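Local coordinates for intracellular protein transport protein USO1 (Saccharomyces cerevisiae S288c, PDB 6LSU) that tethers transport vesicles on their way from the endoplasmic reticulum to the Golgi, its globular head being carried on a long dimeric coiled-coil tail, at residues G104-Q109 and L170-A175; L150-W155 and I186-S191; T166-E171 and R207-L212. All coordinates share one frame; numbering follows the deposited sequence.

Interaction 1: G104-Q109 and L170-A175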
ATOM      1  N   GLY A 104      22.286  14.396  14.012  1.00 49.76           N
ATOM      2  CA  GLY A 104      21.360  14.383  12.867  1.00 49.96           C
ATOM      3  C   GLY A 104      21.397  13.081  12.098  1.00 51.36           C
ATOM      4  O   GLY A 104      20.340  12.450  11.907  1.00 59.68           O
ATOM      5  N   TRP A 105      22.581  12.622  11.723  1.00 54.79           N
ATOM      6  CA  TRP A 105      22.802  11.282  11.131  1.00 52.02           C
ATOM      7  C   TRP A 105      22.201  10.178  12.032  1.00 54.13           C
ATOM      8  O   TRP A 105      21.543   9.238  11.530  1.00 55.95           O
ATOM      9  CB  TRP A 105      24.302  11.084  10.885  1.00 56.01           C
ATOM     10  CG  TRP A 105      24.574   9.763  10.236  1.00 56.75           C
ATOM     11  CD1 TRP A 105      24.554   9.471   8.907  1.00 54.85           C
ATOM     12  CD2 TRP A 105      24.807   8.537  10.928  1.00 59.67           C
ATOM     13  NE1 TRP A 105      24.772   8.140   8.724  1.00 62.92           N
ATOM     14  CE2 TRP A 105      24.919   7.538   9.941  1.00 60.15           C
ATOM     15  CE3 TRP A 105      24.938   8.191  12.281  1.00 59.98           C
ATOM     16  CZ2 TRP A 105      25.152   6.215  10.264  1.00 57.87           C
ATOM     17  CZ3 TRP A 105      25.144   6.869  12.595  1.00 60.67           C
ATOM     18  CH2 TRP A 105      25.260   5.906  11.596  1.00 61.45           C
ATOM     19  N   ILE A 106      22.389  10.257  13.352  1.00 55.76           N
ATOM     20  CA  ILE A 106      21.951   9.155  14.262  1.00 54.04           C
ATOM     21  C   ILE A 106      20.436   9.060  14.212  1.00 55.93           C
ATOM     22  O   ILE A 106      19.920   7.917  14.006  1.00 53.72           O
ATOM     23  CB  ILE A 106      22.457   9.334  15.687  1.00 53.28           C
ATOM     24  CG1 ILE A 106      23.968   9.149  15.773  1.00 57.97           C
ATOM     25  CG2 ILE A 106      21.746   8.392  16.638  1.00 54.45           C
ATOM     26  CD1 ILE A 106      24.552   9.577  17.114  1.00 57.95           C
ATOM     27  N   SER A 107      19.753  10.203  14.342  1.00 59.40           N
ATOM     28  CA  SER A 107      18.260  10.251  14.297  1.00 59.44           C
ATOM     29  C   SER A 107      17.775   9.701  12.967  1.00 59.46           C
ATOM     30  O   SER A 107      16.992   8.707  13.000  1.00 58.32           O
ATOM     31  CB  SER A 107      17.752  11.605  14.552  1.00 60.02           C
ATOM     32  OG  SER A 107      18.048  11.934  15.905  1.00 64.83           O
ATOM     33  N   GLN A 108      18.313  10.232  11.861  1.00 62.54           N
ATOM     34  CA  GLN A 108      17.944   9.819  10.474  1.00 63.38           C
ATOM     35  C   GLN A 108      18.099   8.305  10.324  1.00 58.38           C
ATOM     36  O   GLN A 108      17.166   7.655   9.764  1.00 62.32           O
ATOM     37  CB  GLN A 108      18.801  10.550   9.438  1.00 77.44           C
ATOM     38  CG  GLN A 108      18.596  10.047   8.011  1.00 83.31           C
ATOM     39  CD  GLN A 108      19.735  10.538   7.141  1.00 94.52           C
ATOM     40  OE1 GLN A 108      19.697  11.648   6.580  1.00 97.97           O
ATOM     41  NE2 GLN A 108      20.805   9.746   7.098  1.00 84.97           N
ATOM     42  N   GLN A 109      19.168   7.707  10.841  1.00 55.49           N
ATOM     43  CA  GLN A 109      19.310   6.211  10.773  1.00 56.53           C
ATOM     44  C   GLN A 109      18.168   5.551  11.558  1.00 61.41           C
ATOM     45  O   GLN A 109      17.612   4.554  11.053  1.00 68.97           O
ATOM     46  CB  GLN A 109      20.627   5.704  11.339  1.00 53.30           C
ATOM     47  CG  GLN A 109      21.830   6.227  10.598  1.00 60.29           C
ATOM     48  CD  GLN A 109      21.620   6.089   9.115  1.00 62.30           C
ATOM     49  OE1 GLN A 109      21.500   7.111   8.434  1.00 67.48           O
ATOM     50  NE2 GLN A 109      21.498   4.842   8.621  1.00 61.96           N
ATOM     51  N   LEU A 170      23.179   4.679  22.159  1.00 53.34           N
ATOM     52  CA  LEU A 170      22.420   3.426  21.904  1.00 55.54           C
ATOM     53  C   LEU A 170      21.799   3.390  20.510  1.00 55.97           C
ATOM     54  O   LEU A 170      21.747   2.276  19.925  1.00 58.60           O
ATOM     55  CB  LEU A 170      21.334   3.301  22.972  1.00 57.59           C
ATOM     56  CG  LEU A 170      21.903   2.848  24.311  1.00 62.07           C
ATOM     57  CD1 LEU A 170      20.796   2.743  25.348  1.00 61.26           C
ATOM     58  CD2 LEU A 170      22.643   1.509  24.149  1.00 62.52           C
ATOM     59  N   GLU A 171      21.291   4.524  20.023  1.00 55.02           N
ATOM     60  CA  GLU A 171      20.776   4.605  18.635  1.00 57.58           C
ATOM     61  C   GLU A 171      21.947   4.320  17.684  1.00 52.58           C
ATOM     62  O   GLU A 171      21.743   3.671  16.696  1.00 54.78           O
ATOM     63  CB  GLU A 171      20.174   5.982  18.309  1.00 53.81           C
ATOM     64  CG  GLU A 171      18.784   6.253  18.821  1.00 53.70           C
ATOM     65  CD  GLU A 171      18.401   7.702  18.482  1.00 63.05           C
ATOM     66  OE1 GLU A 171      17.767   7.939  17.414  1.00 69.33           O
ATOM     67  OE2 GLU A 171      18.811   8.625  19.225  1.00 56.49           O
ATOM     68  N   ALA A 172      23.119   4.872  17.943  1.00 52.92           N
ATOM     69  CA  ALA A 172      24.313   4.686  17.085  1.00 54.91           C
ATOM     70  C   ALA A 172      24.686   3.202  17.008  1.00 61.85           C
ATOM     71  O   ALA A 172      24.904   2.678  15.893  1.00 58.16           O
ATOM     72  CB  ALA A 172      25.433   5.520  17.608  1.00 54.49           C
ATOM     73  N   VAL A 173      24.684   2.499  18.142  1.00 66.21           N
ATOM     74  CA  VAL A 173      25.072   1.062  18.125  1.00 66.24           C
ATOM     75  C   VAL A 173      23.914   0.248  17.519  1.00 65.90           C
ATOM     76  O   VAL A 173      24.210  -0.748  16.860  1.00 65.43           O
ATOM     77  CB  VAL A 173      25.543   0.564  19.503  1.00 64.75           C
ATOM     78  CG1 VAL A 173      26.464   1.593  20.155  1.00 68.53           C
ATOM     79  CG2 VAL A 173      24.413   0.181  20.414  1.00 59.76           C
ATOM     80  N   MET A 174      22.647   0.656  17.683  1.00 65.49           N
ATOM     81  CA  MET A 174      21.492  -0.092  17.094  1.00 61.66           C
ATOM     82  C   MET A 174      21.490   0.039  15.558  1.00 55.50           C
ATOM     83  O   MET A 174      21.072  -0.901  14.885  1.00 60.25           O
ATOM     84  CB  MET A 174      20.129   0.376  17.598  1.00 60.57           C
ATOM     85  CG  MET A 174      19.744  -0.116  18.963  1.00 66.30           C
ATOM     86  SD  MET A 174      19.589  -1.916  19.198  1.00 68.11           S
ATOM     87  CE  MET A 174      18.630  -2.435  17.794  1.00 69.90           C
ATOM     88  N   ALA A 175      21.994   1.132  15.030  1.00 52.83           N
ATOM     89  CA  ALA A 175      22.201   1.381  13.589  1.00 60.89           C
ATOM     90  C   ALA A 175      23.417   0.631  13.017  1.00 65.22           C
ATOM     91  O   ALA A 175      23.548   0.644  11.774  1.00 66.11           O
ATOM     92  CB  ALA A 175      22.390   2.868  13.378  1.00 65.24           C
TER
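Ile-106 and Glu-171 carry this crossing between helix 103-112 and helix 160-174 of ARM repeat 2; the axes of the two short segments come within 9.2 Å and their directions differ by 56°. The apolar part is made by the two branches of Ile-106. With CG2 anti to the backbone N, that methyl lies 3.3 Å from Glu-171 CB and 3.9 Å from its CD, touching both the root and the head of the acid; CD1 reaches the CB of Ala-172 at 4.2 Å. Further along, Gln-109 CB rests on Ala-175 CB at 3.9 Å. Gln-109 CG, anti to the carbonyl carbon (chi1 -61°), lies over one face of the Trp-105 ring, toward its rim.

The polar part sits beside Ser-107, whose own hydroxyl bonds to Glu-209. Glu-171 OE1 is hydrogen-bonded to Ser-110 OG, one turn beyond Ile-106. An alanine in place of Glu-171 would probably leave Ser-110 without its carboxylate partner and strip part of the cover from Ile-106 CG2. The contact thus uses glutamate in two ways: its aliphatic root packs as a hydrocarbon, and its buried carboxylate ties the helices together through a serine.

Interaction 2: L150-W155 and I186-S191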
ATOM      1  N   LEU A 150      25.424  -0.485  31.902  1.00 61.67           N
ATOM      2  CA  LEU A 150      25.869   0.774  32.575  1.00 65.01           C
ATOM      3  C   LEU A 150      25.112   1.949  31.943  1.00 73.66           C
ATOM      4  O   LEU A 150      24.433   2.720  32.692  1.00 76.33           O
ATOM      5  CB  LEU A 150      27.381   0.973  32.415  1.00 75.58           C
ATOM      6  CG  LEU A 150      27.928   2.298  32.948  1.00 76.89           C
ATOM      7  CD1 LEU A 150      27.793   2.364  34.447  1.00 81.67           C
ATOM      8  CD2 LEU A 150      29.371   2.504  32.556  1.00 79.94           C
ATOM      9  N   LEU A 151      25.183   2.055  30.605  1.00 71.72           N
ATOM     10  CA  LEU A 151      24.461   3.088  29.812  1.00 69.32           C
ATOM     11  C   LEU A 151      22.990   3.095  30.236  1.00 63.32           C
ATOM     12  O   LEU A 151      22.396   4.193  30.522  1.00 60.84           O
ATOM     13  CB  LEU A 151      24.580   2.781  28.319  1.00 64.13           C
ATOM     14  CG  LEU A 151      25.956   3.011  27.720  1.00 60.52           C
ATOM     15  CD1 LEU A 151      25.960   2.604  26.267  1.00 58.14           C
ATOM     16  CD2 LEU A 151      26.413   4.442  27.888  1.00 61.67           C
ATOM     17  N   VAL A 152      22.402   1.914  30.318  1.00 59.43           N
ATOM     18  CA  VAL A 152      20.974   1.871  30.729  1.00 67.40           C
ATOM     19  C   VAL A 152      20.836   2.497  32.126  1.00 70.82           C
ATOM     20  O   VAL A 152      19.928   3.303  32.330  1.00 70.24           O
ATOM     21  CB  VAL A 152      20.438   0.451  30.662  1.00 64.66           C
ATOM     22  CG1 VAL A 152      19.059   0.389  31.300  1.00 64.53           C
ATOM     23  CG2 VAL A 152      20.436  -0.026  29.219  1.00 64.93           C
ATOM     24  N   GLU A 153      21.780   2.221  33.031  1.00 89.49           N
ATOM     25  CA  GLU A 153      21.705   2.693  34.443  1.00 83.59           C
ATOM     26  C   GLU A 153      21.871   4.212  34.471  1.00 73.69           C
ATOM     27  O   GLU A 153      21.233   4.809  35.342  1.00 70.63           O
ATOM     28  CB  GLU A 153      22.697   1.946  35.338  1.00 98.23           C
ATOM     29  CG  GLU A 153      22.065   1.447  36.636  1.00111.07           C
ATOM     30  CD  GLU A 153      20.998   0.365  36.466  1.00123.72           C
ATOM     31  OE1 GLU A 153      19.852   0.563  36.974  1.00128.90           O
ATOM     32  OE2 GLU A 153      21.310  -0.675  35.833  1.00123.06           O
ATOM     33  N   PHE A 154      22.595   4.808  33.506  1.00 70.33           N
ATOM     34  CA  PHE A 154      22.734   6.283  33.324  1.00 67.24           C
ATOM     35  C   PHE A 154      21.382   7.019  33.170  1.00 71.72           C
ATOM     36  O   PHE A 154      21.330   8.249  33.408  1.00 72.29           O
ATOM     37  CB  PHE A 154      23.602   6.614  32.104  1.00 70.43           C
ATOM     38  CG  PHE A 154      25.086   6.417  32.295  1.00 72.47           C
ATOM     39  CD1 PHE A 154      25.645   6.326  33.567  1.00 74.35           C
ATOM     40  CD2 PHE A 154      25.938   6.405  31.203  1.00 71.94           C
ATOM     41  CE1 PHE A 154      27.010   6.151  33.726  1.00 75.03           C
ATOM     42  CE2 PHE A 154      27.309   6.263  31.372  1.00 75.30           C
ATOM     43  CZ  PHE A 154      27.843   6.121  32.635  1.00 70.03           C
ATOM     44  N   TRP A 155      20.307   6.349  32.748  1.00 68.89           N
ATOM     45  CA  TRP A 155      18.977   7.001  32.634  1.00 72.45           C
ATOM     46  C   TRP A 155      18.427   7.369  34.019  1.00 79.23           C
ATOM     47  O   TRP A 155      17.463   8.134  34.081  1.00 81.80           O
ATOM     48  CB  TRP A 155      17.988   6.146  31.827  1.00 67.70           C
ATOM     49  CG  TRP A 155      18.312   6.105  30.362  1.00 63.63           C
ATOM     50  CD1 TRP A 155      18.936   7.089  29.629  1.00 60.10           C
ATOM     51  CD2 TRP A 155      18.102   5.002  29.463  1.00 57.08           C
ATOM     52  NE1 TRP A 155      19.082   6.676  28.326  1.00 62.02           N
ATOM     53  CE2 TRP A 155      18.553   5.411  28.189  1.00 62.52           C
ATOM     54  CE3 TRP A 155      17.545   3.734  29.592  1.00 63.61           C
ATOM     55  CZ2 TRP A 155      18.477   4.587  27.063  1.00 66.07           C
ATOM     56  CZ3 TRP A 155      17.436   2.925  28.474  1.00 67.51           C
ATOM     57  CH2 TRP A 155      17.916   3.338  27.226  1.00 68.07           C
ATOM     58  N   ILE A 186      17.878  -6.697  26.204  1.00 86.24           N
ATOM     59  CA  ILE A 186      16.908  -7.749  26.649  1.00 91.86           C
ATOM     60  C   ILE A 186      17.444  -8.442  27.914  1.00 93.19           C
ATOM     61  O   ILE A 186      16.637  -8.706  28.826  1.00 92.70           O
ATOM     62  CB  ILE A 186      16.668  -8.783  25.526  1.00 90.30           C
ATOM     63  CG1 ILE A 186      15.976  -8.193  24.298  1.00 86.41           C
ATOM     64  CG2 ILE A 186      15.900  -9.984  26.056  1.00 89.89           C
ATOM     65  CD1 ILE A 186      15.995  -9.113  23.095  1.00 87.61           C
ATOM     66  N   SER A 187      18.738  -8.796  27.929  1.00 97.20           N
ATOM     67  CA  SER A 187      19.435  -9.463  29.064  1.00 91.58           C
ATOM     68  C   SER A 187      19.133  -8.694  30.346  1.00 93.52           C
ATOM     69  O   SER A 187      18.638  -9.318  31.294  1.00100.31           O
ATOM     70  CB  SER A 187      20.920  -9.564  28.866  1.00 95.98           C
ATOM     71  OG  SER A 187      21.235 -10.006  27.558  1.00106.13           O
ATOM     72  N   LEU A 188      19.411  -7.393  30.390  1.00 90.27           N
ATOM     73  CA  LEU A 188      18.890  -6.589  31.519  1.00 98.74           C
ATOM     74  C   LEU A 188      17.373  -6.708  31.460  1.00 98.66           C
ATOM     75  O   LEU A 188      16.777  -6.324  30.464  1.00109.73           O
ATOM     76  CB  LEU A 188      19.371  -5.132  31.441  1.00 97.67           C
ATOM     77  CG  LEU A 188      18.932  -4.218  32.591  1.00 96.04           C
ATOM     78  CD1 LEU A 188      19.153  -4.851  33.962  1.00 92.55           C
ATOM     79  CD2 LEU A 188      19.664  -2.883  32.515  1.00 98.76           C
ATOM     80  N   PRO A 189      16.704  -7.321  32.465  1.00117.72           N
ATOM     81  CA  PRO A 189      15.260  -7.129  32.656  1.00119.49           C
ATOM     82  C   PRO A 189      15.093  -5.671  33.101  1.00115.42           C
ATOM     83  O   PRO A 189      16.119  -5.066  33.330  1.00120.35           O
ATOM     84  CB  PRO A 189      14.894  -8.121  33.765  1.00121.67           C
ATOM     85  CG  PRO A 189      16.194  -8.267  34.543  1.00122.68           C
ATOM     86  CD  PRO A 189      17.286  -8.201  33.493  1.00119.37           C
ATOM     87  N   THR A 190      13.874  -5.133  33.195  1.00104.52           N
ATOM     88  CA  THR A 190      13.622  -3.720  33.604  1.00101.09           C
ATOM     89  C   THR A 190      14.075  -2.724  32.505  1.00 87.22           C
ATOM     90  O   THR A 190      13.645  -1.563  32.559  1.00 87.95           O
ATOM     91  CB  THR A 190      14.292  -3.427  34.961  1.00101.63           C
ATOM     92  OG1 THR A 190      14.224  -2.023  35.203  1.00107.28           O
ATOM     93  CG2 THR A 190      15.754  -3.810  35.065  1.00 99.80           C
ATOM     94  N   SER A 191      14.890  -3.155  31.534  1.00 82.46           N
ATOM     95  CA  SER A 191      15.596  -2.323  30.514  1.00 74.96           C
ATOM     96  C   SER A 191      14.605  -1.562  29.607  1.00 78.66           C
ATOM     97  O   SER A 191      14.716  -0.293  29.464  1.00 69.97           O
ATOM     98  CB  SER A 191      16.465  -3.223  29.721  1.00 73.41           C
ATOM     99  OG  SER A 191      17.282  -2.483  28.848  1.00 92.27           O
TER
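Val-152 and Leu-188 meet tip to tip where ARM repeat 2 joins ARM repeat 3, in the armadillo-type stack of helices that builds this end of the globular head. Val-152 stands near the end of helix 145-154. Leu-188 is the first residue to leave helical geometry after helix 178-187, on the short connection to helix 191-198, so the contact packs one helix end against the turn between two others.

Start at the CB of Val-152, which faces the turn and lies 3.9 Å from Leu-188 CD2. From there the side chain forks. CG1, anti to the backbone N (chi1 171°), goes forward to the same methyl, Leu-188 CD2, at 3.5 Å. CG2, beside the backbone N, turns to Ser-191 and comes 4.0 Å from its OG, a hydroxyl whose weak hydrogen bond goes back to Leu-185 O, in helix 178-187.

Exposed Glu-153 flanks this pair, its OE2 4.3 Å from Leu-188 CD2, and His-149, also on helix 145-154, touches Leu-188. The buried neighbour is Trp-155, one face of which rests against the CA of Val-152, within the same segment. Its ring also packs on Thr-194, Met-195 and Leu-198 of helix 191-198, and toward the turn it presents an edge: CZ3 lies 4.3 Å from Ser-191 O, which is close to the plane of the indole.

Interaction 3: T166-E171 and R207-L212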
ATOM      1  N   THR A 166      23.058   9.275  26.148  1.00 55.83           N
ATOM      2  CA  THR A 166      22.959   7.796  26.326  1.00 57.66           C
ATOM      3  C   THR A 166      22.019   7.199  25.268  1.00 58.27           C
ATOM      4  O   THR A 166      22.394   6.213  24.610  1.00 58.53           O
ATOM      5  CB  THR A 166      22.570   7.509  27.770  1.00 54.54           C
ATOM      6  OG1 THR A 166      23.601   8.076  28.573  1.00 58.13           O
ATOM      7  CG2 THR A 166      22.418   6.040  28.053  1.00 63.52           C
ATOM      8  N   ILE A 167      20.835   7.786  25.121  1.00 62.61           N
ATOM      9  CA  ILE A 167      19.823   7.433  24.084  1.00 60.58           C
ATOM     10  C   ILE A 167      20.514   7.479  22.723  1.00 57.63           C
ATOM     11  O   ILE A 167      20.450   6.512  21.979  1.00 51.66           O
ATOM     12  CB  ILE A 167      18.619   8.396  24.106  1.00 62.23           C
ATOM     13  CG1 ILE A 167      17.810   8.254  25.391  1.00 64.92           C
ATOM     14  CG2 ILE A 167      17.741   8.131  22.903  1.00 65.70           C
ATOM     15  CD1 ILE A 167      16.651   9.224  25.502  1.00 63.02           C
ATOM     16  N   GLN A 168      21.177   8.594  22.425  1.00 58.95           N
ATOM     17  CA  GLN A 168      21.833   8.814  21.117  1.00 52.60           C
ATOM     18  C   GLN A 168      22.896   7.742  20.893  1.00 56.79           C
ATOM     19  O   GLN A 168      22.929   7.208  19.739  1.00 58.50           O
ATOM     20  CB  GLN A 168      22.406  10.226  21.037  1.00 48.54           C
ATOM     21  CG  GLN A 168      21.308  11.258  20.956  1.00 50.66           C
ATOM     22  CD  GLN A 168      21.791  12.696  21.031  1.00 51.22           C
ATOM     23  OE1 GLN A 168      22.681  13.060  21.789  1.00 56.16           O
ATOM     24  NE2 GLN A 168      21.146  13.543  20.248  1.00 50.20           N
ATOM     25  N   LEU A 169      23.699   7.407  21.918  1.00 59.36           N
ATOM     26  CA  LEU A 169      24.816   6.437  21.761  1.00 61.90           C
ATOM     27  C   LEU A 169      24.227   5.063  21.442  1.00 55.96           C
ATOM     28  O   LEU A 169      24.706   4.415  20.501  1.00 61.94           O
ATOM     29  CB  LEU A 169      25.702   6.405  23.012  1.00 66.21           C
ATOM     30  CG  LEU A 169      26.970   5.555  22.889  1.00 66.70           C
ATOM     31  CD1 LEU A 169      27.810   5.977  21.691  1.00 63.82           C
ATOM     32  CD2 LEU A 169      27.780   5.635  24.173  1.00 71.16           C
ATOM     33  N   LEU A 170      23.179   4.679  22.159  1.00 53.34           N
ATOM     34  CA  LEU A 170      22.420   3.426  21.904  1.00 55.54           C
ATOM     35  C   LEU A 170      21.799   3.390  20.510  1.00 55.97           C
ATOM     36  O   LEU A 170      21.747   2.276  19.925  1.00 58.60           O
ATOM     37  CB  LEU A 170      21.334   3.301  22.972  1.00 57.59           C
ATOM     38  CG  LEU A 170      21.903   2.848  24.311  1.00 62.07           C
ATOM     39  CD1 LEU A 170      20.796   2.743  25.348  1.00 61.26           C
ATOM     40  CD2 LEU A 170      22.643   1.509  24.149  1.00 62.52           C
ATOM     41  N   GLU A 171      21.291   4.524  20.023  1.00 55.02           N
ATOM     42  CA  GLU A 171      20.776   4.605  18.635  1.00 57.58           C
ATOM     43  C   GLU A 171      21.947   4.320  17.684  1.00 52.58           C
ATOM     44  O   GLU A 171      21.743   3.671  16.696  1.00 54.78           O
ATOM     45  CB  GLU A 171      20.174   5.982  18.309  1.00 53.81           C
ATOM     46  CG  GLU A 171      18.784   6.253  18.821  1.00 53.70           C
ATOM     47  CD  GLU A 171      18.401   7.702  18.482  1.00 63.05           C
ATOM     48  OE1 GLU A 171      17.767   7.939  17.414  1.00 69.33           O
ATOM     49  OE2 GLU A 171      18.811   8.625  19.225  1.00 56.49           O
ATOM     50  N   ARG A 207      12.209  12.752  25.350  1.00 60.78           N
ATOM     51  CA  ARG A 207      10.951  12.099  24.926  1.00 60.42           C
ATOM     52  C   ARG A 207      11.061  11.780  23.425  1.00 56.07           C
ATOM     53  O   ARG A 207      10.960  10.610  23.080  1.00 56.05           O
ATOM     54  CB  ARG A 207       9.772  13.009  25.261  1.00 63.66           C
ATOM     55  CG  ARG A 207       8.427  12.450  24.835  1.00 64.49           C
ATOM     56  CD  ARG A 207       7.412  13.560  24.700  1.00 59.51           C
ATOM     57  NE  ARG A 207       7.662  14.428  23.565  1.00 58.54           N
ATOM     58  CZ  ARG A 207       6.850  15.423  23.195  1.00 62.37           C
ATOM     59  NH1 ARG A 207       5.734  15.637  23.877  1.00 67.47           N
ATOM     60  NH2 ARG A 207       7.110  16.184  22.140  1.00 61.07           N
ATOM     61  N   ASP A 208      11.396  12.777  22.611  1.00 56.43           N
ATOM     62  CA  ASP A 208      11.481  12.699  21.126  1.00 54.30           C
ATOM     63  C   ASP A 208      12.537  11.660  20.737  1.00 54.19           C
ATOM     64  O   ASP A 208      12.195  10.679  19.980  1.00 50.50           O
ATOM     65  CB  ASP A 208      11.767  14.083  20.546  1.00 54.18           C
ATOM     66  CG  ASP A 208      10.652  15.113  20.744  1.00 54.29           C
ATOM     67  OD1 ASP A 208       9.592  14.796  21.307  1.00 49.43           O
ATOM     68  OD2 ASP A 208      10.868  16.251  20.293  1.00 63.85           O
ATOM     69  N   GLU A 209      13.757  11.798  21.294  1.00 51.10           N
ATOM     70  CA  GLU A 209      14.844  10.827  20.980  1.00 52.67           C
ATOM     71  C   GLU A 209      14.448   9.397  21.363  1.00 53.55           C
ATOM     72  O   GLU A 209      14.807   8.463  20.617  1.00 60.44           O
ATOM     73  CB  GLU A 209      16.151  11.156  21.669  1.00 57.16           C
ATOM     74  CG  GLU A 209      17.328  10.779  20.804  1.00 59.48           C
ATOM     75  CD  GLU A 209      17.320  11.526  19.478  1.00 58.76           C
ATOM     76  OE1 GLU A 209      17.889  11.008  18.486  1.00 67.27           O
ATOM     77  OE2 GLU A 209      16.758  12.640  19.464  1.00 63.82           O
ATOM     78  N   ALA A 210      13.697   9.218  22.441  1.00 50.62           N
ATOM     79  CA  ALA A 210      13.347   7.892  22.977  1.00 49.21           C
ATOM     80  C   ALA A 210      12.368   7.175  22.037  1.00 51.26           C
ATOM     81  O   ALA A 210      12.335   5.949  22.089  1.00 48.64           O
ATOM     82  CB  ALA A 210      12.777   8.032  24.382  1.00 52.01           C
ATOM     83  N   ILE A 211      11.511   7.904  21.301  1.00 55.85           N
ATOM     84  CA  ILE A 211      10.591   7.317  20.268  1.00 48.70           C
ATOM     85  C   ILE A 211      11.412   6.655  19.167  1.00 45.59           C
ATOM     86  O   ILE A 211      11.091   5.520  18.813  1.00 47.13           O
ATOM     87  CB  ILE A 211       9.652   8.397  19.690  1.00 53.17           C
ATOM     88  CG1 ILE A 211       8.871   9.090  20.806  1.00 51.10           C
ATOM     89  CG2 ILE A 211       8.689   7.749  18.675  1.00 55.96           C
ATOM     90  CD1 ILE A 211       8.105  10.282  20.359  1.00 54.06           C
ATOM     91  N   LEU A 212      12.489   7.314  18.705  1.00 49.33           N
ATOM     92  CA  LEU A 212      13.450   6.825  17.693  1.00 51.65           C
ATOM     93  C   LEU A 212      14.138   5.559  18.208  1.00 59.23           C
ATOM     94  O   LEU A 212      14.226   4.621  17.403  1.00 59.32           O
ATOM     95  CB  LEU A 212      14.443   7.933  17.355  1.00 54.05           C
ATOM     96  CG  LEU A 212      13.809   9.130  16.654  1.00 55.09           C
ATOM     97  CD1 LEU A 212      14.816  10.192  16.307  1.00 49.98           C
ATOM     98  CD2 LEU A 212      13.094   8.666  15.388  1.00 61.99           C
TER
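Glu-209 meets three residues of the other segment, Ile-167, Gln-168 and Glu-171, where helix 160-174 of ARM repeat 2 lies beside helix 204-218 of ARM repeat 3. The short segments run nearly parallel, 19° apart, with axes 9.6 Å from each other. The CG2 of Ile-167 packs on Glu-209 CG at 3.4 Å, and its CD1 reaches Ala-210 CB at 4.2 Å. Gln-168 comes across at about a right angle, CG to CG.

Glu-209 bends at chi2 (60°), which turns its CD aside; its side chain and that of Glu-171 cross at about a right angle, their carboxylate planes 51° apart, with OE1 modelled 2.7 Å from Glu-171 OE2. Leu-212 CB lies 3.3 Å from the second oxygen, Glu-171 OE1. Behind this shell stands helix 103-112, where Ser-107 holds Glu-209 OE1 by a hydrogen bond and Ser-110 serves the other acid. Further out on helix 204-218, Arg-207 grips Asp-208 OD1 through NE and NH2, and NH2 also bridges to Glu-244.

Two acids side by side, one buried and one partly exposed, would probably raise the pKa of at least one, and a shared proton is possible.

Helix 160-174 ties the three contacts together: interactions 1 and 3 both use its Glu-171, and their centres are only 8 Å apart. The bridge between them, Ser-107 OG to Glu-209 OE1 at 2.7 Å, brings helices 103-112, 160-174 and 204-218 to one polar spot. Interaction 2 uses the neighbouring helix 145-154, its centre 14 Å from interaction 3 and 18 Å from interaction 1, and reaches helix 160-174 in large part through Trp-155, with CZ2 3.4 Å from Leu-170 CD1 and NE1 3.6 Å from Ile-167 CG1. Together they bind ARM repeats 2 and 3 to each other and to helix 103-112; all are structural packing within the tether's head.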